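Probable transcriptional regulator (Pseudomonas aeruginosa, PDB 2ESN) probably regulates transcription as a LysR-type protein, binding DNA through a helix-turn-helix domain and probably sensing a small effector with a periplasmic-binding-protein-like domain. Local coordinates at residues V179-R184 with L266-A271; E201-V206 with D247-A252. One frame throughout, in Å; residues are numbered along the deposited sequence.

In the fold
Both interactions belong to one mixed sheet in the LysR substrate-binding domain, and strand 249-253, which pairs with 168-183, joins them; their centres lie about 10 Å apart. Val-179 and Val-181 of interaction 1 bond through their backbones to Ala-252 and Leu-250 of interaction 2, which is nested inside the chain loop closed by interaction 1. The antiparallel pair 179-184 with 266-271 is partly buried, carried by four direct backbone hydrogen bonds, aliphatic side chains and a tyrosine ring, with an exposed arginine at one end. The parallel pair 201-206 with 247-252 is buried; two direct bonds give way to waters as its strands splay, and its Arg-202 and Phe-248 meet the second subunit.

Interaction 1. Residues V179-R184 with L266-A271; sequences VVVARR and LALYPA
Two strands pair antiparallel here, the end of strand 168-183 with the short strand 266-269, in the sheet of the LysR substrate-binding domain. Val-180 and Tyr-269 form one hydrogen-bonded pair, Val-180 N giving to Tyr-269 O at 3.0 Å and Tyr-269 N to Val-180 O at 2.8 Å, the latter nearly along the C=O axis. Ala-182 and Ala-267 repeat this with Ala-182 N to Ala-267 O at 3.1 Å and Ala-267 N to Ala-182 O at 2.9 Å. Between them, in the non-hydrogen-bonded pair Val-181/Leu-268, Val-181 CA gives a C-H contact to Ala-267 O. On the Val-181 face, CG1, anti to the backbone N (chi1 164°), sits against both methyls of Leu-266, with CD1 at 3.8 Å. The other face carries Tyr-269: its ring edge meets Ala-182 CB, and a water in the ring plane links its OH, 2.7 Å away, to Arg-183 O. At the Val-179 end, away from the ring, Val-180 CG2 packs on Ala-271. At the other end the Arg-184 chain, bent at chi3 (-78°), lays one guanidinium face over Leu-266 N. Helix 254-264 lies against Val-179, Val-181 and Leu-268, helix 236-244 adds Leu-240 beside Val-181 and Leu-266, and strand 249-253 bonds to the other edge of 168-183.

Interaction 2. Residues E201-V206 with D247-A252; sequences ERHAVV and DFLLTA
Leu-249 is gripped through both backbone polar atoms: its N gives to Arg-202 O at 3.0 Å, in the carbonyl plane, and its O takes Ala-204 N at 2.7 Å, nearly along the C=O axis. Its side chain touches two neighbours, CD1 lying 3.6 Å from Glu-201 CG while CB lies 3.7 Å from His-203 ND1, the imidazole running alongside and pointing the same way. Arg-202 and Phe-248 also lie side by side; the arginine, bent at chi3 (81°), brings NH1 to 3.7 Å from Phe-248 CZ with guanidinium and ring planes 85° apart. Past Ala-204 the strands diverge, and Leu-250 CD1 reaches across to Val-206 CG2 at 3.9 Å. These are neighbouring parallel strands, 202-206 and 249-253, of the sheet in a periplasmic-binding-protein-like domain, the chain between them passing through helix 215-221, strand 228-233 (the other parallel neighbour of 202-206) and helix 236-244. Water bridges the widening gap: one water gives to Ala-204 O and accepts from Thr-251 N, while another, in the plane of the imidazole, joins His-203 ND1 (2.8 Å) to Thr-251 OG1. Tyr-198 bonds to both residues of that second bridge, its O to His-203 NE2 and its OH to Thr-251 OG1. Arg-188 holds the Glu-201 carboxylate in a salt bridge and makes a long, weak ion pair with Asp-247, so its charge would ease the repulsion between the two acids. Arg-202 NH2 bonds to Val-130 O of the second subunit, whose Gln-124 packs on Phe-248 and accepts from Asp-247 N.

Interaction 1. Residues V179-R184 with L266-A271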
loop_
_atom_site.group_PDB
_atom_site.type_symbol
_atom_site.label_atom_id
_atom_site.label_comp_id
_atom_site.label_asym_id
_atom_site.label_seq_id
_atom_site.Cartn_x
_atom_site.Cartn_y
_atom_site.Cartn_z
ATOM N N VAL C 179 -36.840 -7.425 9.220
ATOM C CA VAL C 179 -38.171 -7.534 8.723
ATOM C C VAL C 179 -38.098 -7.389 7.195
ATOM O O VAL C 179 -37.067 -7.034 6.692
ATOM C CB VAL C 179 -39.123 -6.471 9.346
ATOM C CG1 VAL C 179 -39.343 -6.735 10.823
ATOM C CG2 VAL C 179 -38.639 -4.994 9.081
ATOM N N VAL C 180 -39.187 -7.736 6.503
ATOM C CA VAL C 180 -39.370 -7.644 5.054
ATOM C C VAL C 180 -40.187 -6.374 4.881
ATOM O O VAL C 180 -41.204 -6.177 5.553
ATOM C CB VAL C 180 -40.122 -8.873 4.480
ATOM C CG1 VAL C 180 -40.410 -8.699 2.969
ATOM C CG2 VAL C 180 -39.249 -10.128 4.674
ATOM N N VAL C 181 -39.691 -5.534 3.973
ATOM C CA VAL C 181 -40.219 -4.260 3.670
ATOM C C VAL C 181 -40.649 -4.291 2.215
ATOM O O VAL C 181 -39.943 -4.859 1.395
ATOM C CB VAL C 181 -39.036 -3.233 3.856
ATOM C CG1 VAL C 181 -39.334 -1.948 3.208
ATOM C CG2 VAL C 181 -38.638 -3.098 5.377
ATOM N N ALA C 182 -41.831 -3.726 1.910
ATOM C CA ALA C 182 -42.301 -3.493 0.531
ATOM C C ALA C 182 -42.888 -2.123 0.494
ATOM O O ALA C 182 -43.215 -1.595 1.538
ATOM C CB ALA C 182 -43.381 -4.467 0.175
ATOM N N ARG C 183 -43.045 -1.553 -0.710
ATOM C CA ARG C 183 -43.868 -0.363 -0.838
ATOM C C ARG C 183 -45.229 -0.641 -0.162
ATOM O O ARG C 183 -45.719 -1.816 -0.106
ATOM C CB ARG C 183 -44.035 0.063 -2.296
ATOM C CG ARG C 183 -44.764 -0.944 -3.234
ATOM C CD ARG C 183 -45.585 -0.129 -4.203
ATOM N NE ARG C 183 -44.753 0.642 -5.081
ATOM C CZ ARG C 183 -44.776 1.947 -5.326
ATOM N NH1 ARG C 183 -43.900 2.382 -6.212
ATOM N NH2 ARG C 183 -45.600 2.796 -4.730
ATOM N N ARG C 184 -45.820 0.406 0.403
ATOM C CA ARG C 184 -47.043 0.275 1.159
ATOM C C ARG C 184 -48.168 -0.375 0.337
ATOM O O ARG C 184 -48.893 -1.237 0.830
ATOM C CB ARG C 184 -47.535 1.657 1.612
ATOM C CG ARG C 184 -48.712 1.478 2.635
ATOM C CD ARG C 184 -49.037 2.765 3.378
ATOM N NE ARG C 184 -48.026 2.939 4.422
ATOM C CZ ARG C 184 -47.184 3.963 4.556
ATOM N NH1 ARG C 184 -47.235 5.028 3.727
ATOM N NH2 ARG C 184 -46.299 3.894 5.557
ATOM N N LEU C 266 -43.707 2.797 3.270
ATOM C CA LEU C 266 -43.455 1.325 3.374
ATOM C C LEU C 266 -44.435 0.616 4.208
ATOM O O LEU C 266 -44.941 1.232 5.123
ATOM C CB LEU C 266 -42.080 1.055 4.048
ATOM C CG LEU C 266 -40.920 1.848 3.439
ATOM C CD1 LEU C 266 -39.567 1.656 4.295
ATOM C CD2 LEU C 266 -40.740 1.505 1.953
ATOM N N ALA C 267 -44.605 -0.688 3.935
ATOM C CA ALA C 267 -45.149 -1.684 4.847
ATOM C C ALA C 267 -44.034 -2.620 5.405
ATOM O O ALA C 267 -43.075 -2.985 4.700
ATOM C CB ALA C 267 -46.170 -2.501 4.110
ATOM N N LEU C 268 -44.142 -2.991 6.658
ATOM C CA LEU C 268 -43.164 -3.838 7.301
ATOM C C LEU C 268 -43.907 -5.095 7.673
ATOM O O LEU C 268 -45.007 -4.997 8.228
ATOM C CB LEU C 268 -42.674 -3.191 8.601
ATOM C CG LEU C 268 -41.547 -2.135 8.525
ATOM C CD1 LEU C 268 -41.895 -0.994 7.598
ATOM C CD2 LEU C 268 -41.205 -1.576 9.963
ATOM N N TYR C 269 -43.294 -6.248 7.383
ATOM C CA TYR C 269 -43.885 -7.573 7.615
ATOM C C TYR C 269 -42.877 -8.495 8.270
ATOM O O TYR C 269 -41.672 -8.362 8.059
ATOM C CB TYR C 269 -44.191 -8.244 6.297
ATOM C CG TYR C 269 -45.177 -7.490 5.454
ATOM C CD1 TYR C 269 -46.514 -7.353 5.866
ATOM C CD2 TYR C 269 -44.765 -6.871 4.289
ATOM C CE1 TYR C 269 -47.419 -6.652 5.069
ATOM C CE2 TYR C 269 -45.628 -6.169 3.517
ATOM C CZ TYR C 269 -46.956 -6.061 3.886
ATOM O OH TYR C 269 -47.857 -5.368 3.063
ATOM N N PRO C 270 -43.374 -9.455 9.048
ATOM C CA PRO C 270 -42.466 -10.509 9.532
ATOM C C PRO C 270 -41.914 -11.296 8.351
ATOM O O PRO C 270 -42.581 -11.424 7.335
ATOM C CB PRO C 270 -43.348 -11.351 10.444
ATOM C CG PRO C 270 -44.818 -10.979 9.988
ATOM C CD PRO C 270 -44.778 -9.599 9.516
ATOM N N ALA C 271 -40.675 -11.759 8.458
ATOM C CA ALA C 271 -40.130 -12.602 7.432
ATOM C C ALA C 271 -40.864 -13.943 7.435
ATOM O O ALA C 271 -41.112 -14.487 8.511
ATOM C CB ALA C 271 -38.643 -12.825 7.664
HETATM O O HOH W 1 -47.242 -4.037 0.816
#

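Interaction 2. Residues E201-V206 with D247-A252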
loop_
_atom_site.group_PDB
_atom_site.type_symbol
_atom_site.label_atom_id
_atom_site.label_comp_id
_atom_site.label_asym_id
_atom_site.label_seq_id
_atom_site.Cartn_x
_atom_site.Cartn_y
_atom_site.Cartn_z
ATOM N N GLU C 201 -40.796 -12.359 -5.863
ATOM C CA GLU C 201 -40.420 -10.966 -6.172
ATOM C C GLU C 201 -38.938 -10.809 -6.510
ATOM O O GLU C 201 -38.162 -11.706 -6.285
ATOM C CB GLU C 201 -40.751 -10.046 -4.994
ATOM C CG GLU C 201 -42.244 -9.941 -4.618
ATOM C CD GLU C 201 -43.116 -9.417 -5.784
ATOM O OE1 GLU C 201 -42.673 -8.538 -6.589
ATOM O OE2 GLU C 201 -44.257 -9.946 -5.893
ATOM N N ARG C 202 -38.563 -9.671 -7.078
ATOM C CA ARG C 202 -37.163 -9.277 -7.109
ATOM C C ARG C 202 -36.820 -8.519 -5.809
ATOM O O ARG C 202 -37.713 -7.991 -5.096
ATOM C CB ARG C 202 -36.861 -8.475 -8.386
ATOM C CG ARG C 202 -37.080 -9.279 -9.708
ATOM C CD ARG C 202 -36.982 -8.398 -10.917
ATOM N NE ARG C 202 -35.582 -8.179 -11.262
ATOM C CZ ARG C 202 -35.078 -7.055 -11.805
ATOM N NH1 ARG C 202 -35.855 -5.985 -12.059
ATOM N NH2 ARG C 202 -33.753 -6.986 -12.087
ATOM N N HIS C 203 -35.529 -8.473 -5.504
ATOM C CA HIS C 203 -35.088 -8.114 -4.187
ATOM C C HIS C 203 -34.001 -7.059 -4.230
ATOM O O HIS C 203 -33.155 -7.058 -5.151
ATOM C CB HIS C 203 -34.606 -9.333 -3.421
ATOM C CG HIS C 203 -35.693 -10.270 -3.046
ATOM N ND1 HIS C 203 -36.281 -10.266 -1.806
ATOM C CD2 HIS C 203 -36.313 -11.245 -3.754
ATOM C CE1 HIS C 203 -37.222 -11.194 -1.767
ATOM N NE2 HIS C 203 -37.247 -11.808 -2.932
ATOM N N ALA C 204 -34.044 -6.132 -3.248
ATOM C CA ALA C 204 -32.957 -5.172 -3.075
ATOM C C ALA C 204 -32.097 -5.749 -1.965
ATOM O O ALA C 204 -32.614 -6.265 -1.004
ATOM C CB ALA C 204 -33.475 -3.804 -2.672
ATOM N N VAL C 205 -30.776 -5.664 -2.077
ATOM C CA VAL C 205 -29.930 -6.340 -1.082
ATOM C C VAL C 205 -28.822 -5.402 -0.643
ATOM O O VAL C 205 -28.242 -4.682 -1.457
ATOM C CB VAL C 205 -29.322 -7.655 -1.700
ATOM C CG1 VAL C 205 -28.310 -8.259 -0.792
ATOM C CG2 VAL C 205 -30.468 -8.668 -1.960
ATOM N N VAL C 206 -28.596 -5.339 0.656
ATOM C CA VAL C 206 -27.631 -4.429 1.225
ATOM C C VAL C 206 -26.296 -5.178 1.466
ATOM O O VAL C 206 -26.254 -6.139 2.187
ATOM C CB VAL C 206 -28.180 -3.824 2.528
ATOM C CG1 VAL C 206 -27.108 -2.931 3.210
ATOM C CG2 VAL C 206 -29.426 -2.978 2.255
ATOM N N ASP C 247 -41.433 -2.549 -6.870
ATOM C CA ASP C 247 -42.052 -3.744 -6.355
ATOM C C ASP C 247 -41.032 -4.599 -5.634
ATOM O O ASP C 247 -41.374 -5.695 -5.132
ATOM C CB ASP C 247 -42.782 -4.548 -7.456
ATOM C CG ASP C 247 -43.880 -3.709 -8.119
ATOM O OD1 ASP C 247 -44.345 -2.742 -7.474
ATOM O OD2 ASP C 247 -44.238 -3.968 -9.273
ATOM N N PHE C 248 -39.816 -4.071 -5.506
ATOM C CA PHE C 248 -38.777 -4.883 -4.870
ATOM C C PHE C 248 -38.980 -5.056 -3.406
ATOM O O PHE C 248 -39.383 -4.115 -2.716
ATOM C CB PHE C 248 -37.389 -4.321 -5.130
ATOM C CG PHE C 248 -37.078 -4.077 -6.591
ATOM C CD1 PHE C 248 -36.087 -3.198 -6.925
ATOM C CD2 PHE C 248 -37.725 -4.758 -7.617
ATOM C CE1 PHE C 248 -35.728 -2.950 -8.244
ATOM C CE2 PHE C 248 -37.388 -4.521 -8.987
ATOM C CZ PHE C 248 -36.383 -3.634 -9.295
ATOM N N LEU C 249 -38.597 -6.227 -2.894
ATOM C CA LEU C 249 -38.610 -6.457 -1.488
ATOM C C LEU C 249 -37.204 -6.244 -0.876
ATOM O O LEU C 249 -36.186 -6.452 -1.561
ATOM C CB LEU C 249 -39.104 -7.874 -1.235
ATOM C CG LEU C 249 -40.528 -8.201 -1.774
ATOM C CD1 LEU C 249 -40.944 -9.575 -1.292
ATOM C CD2 LEU C 249 -41.526 -7.167 -1.247
ATOM N N LEU C 250 -37.152 -5.842 0.397
ATOM C CA LEU C 250 -35.904 -5.595 1.063
ATOM C C LEU C 250 -36.012 -6.228 2.426
ATOM O O LEU C 250 -37.015 -6.053 3.100
ATOM C CB LEU C 250 -35.617 -4.080 1.181
ATOM C CG LEU C 250 -34.519 -3.644 2.195
ATOM C CD1 LEU C 250 -33.100 -3.998 1.662
ATOM C CD2 LEU C 250 -34.595 -2.128 2.479
ATOM N N THR C 251 -34.996 -6.961 2.849
ATOM C CA THR C 251 -35.046 -7.606 4.194
ATOM C C THR C 251 -33.994 -6.861 5.046
ATOM O O THR C 251 -32.793 -6.956 4.759
ATOM C CB THR C 251 -34.753 -9.124 4.101
ATOM O OG1 THR C 251 -35.541 -9.687 3.004
ATOM C CG2 THR C 251 -35.007 -9.807 5.498
ATOM N N ALA C 252 -34.469 -6.072 6.020
ATOM C CA ALA C 252 -33.692 -4.963 6.588
ATOM C C ALA C 252 -33.881 -4.954 8.090
ATOM O O ALA C 252 -34.909 -5.390 8.571
ATOM C CB ALA C 252 -34.241 -3.598 6.089
HETATM O O HOH W 2 -35.430 -8.894 0.455
HETATM O O HOH W 3 -32.689 -7.696 1.306
#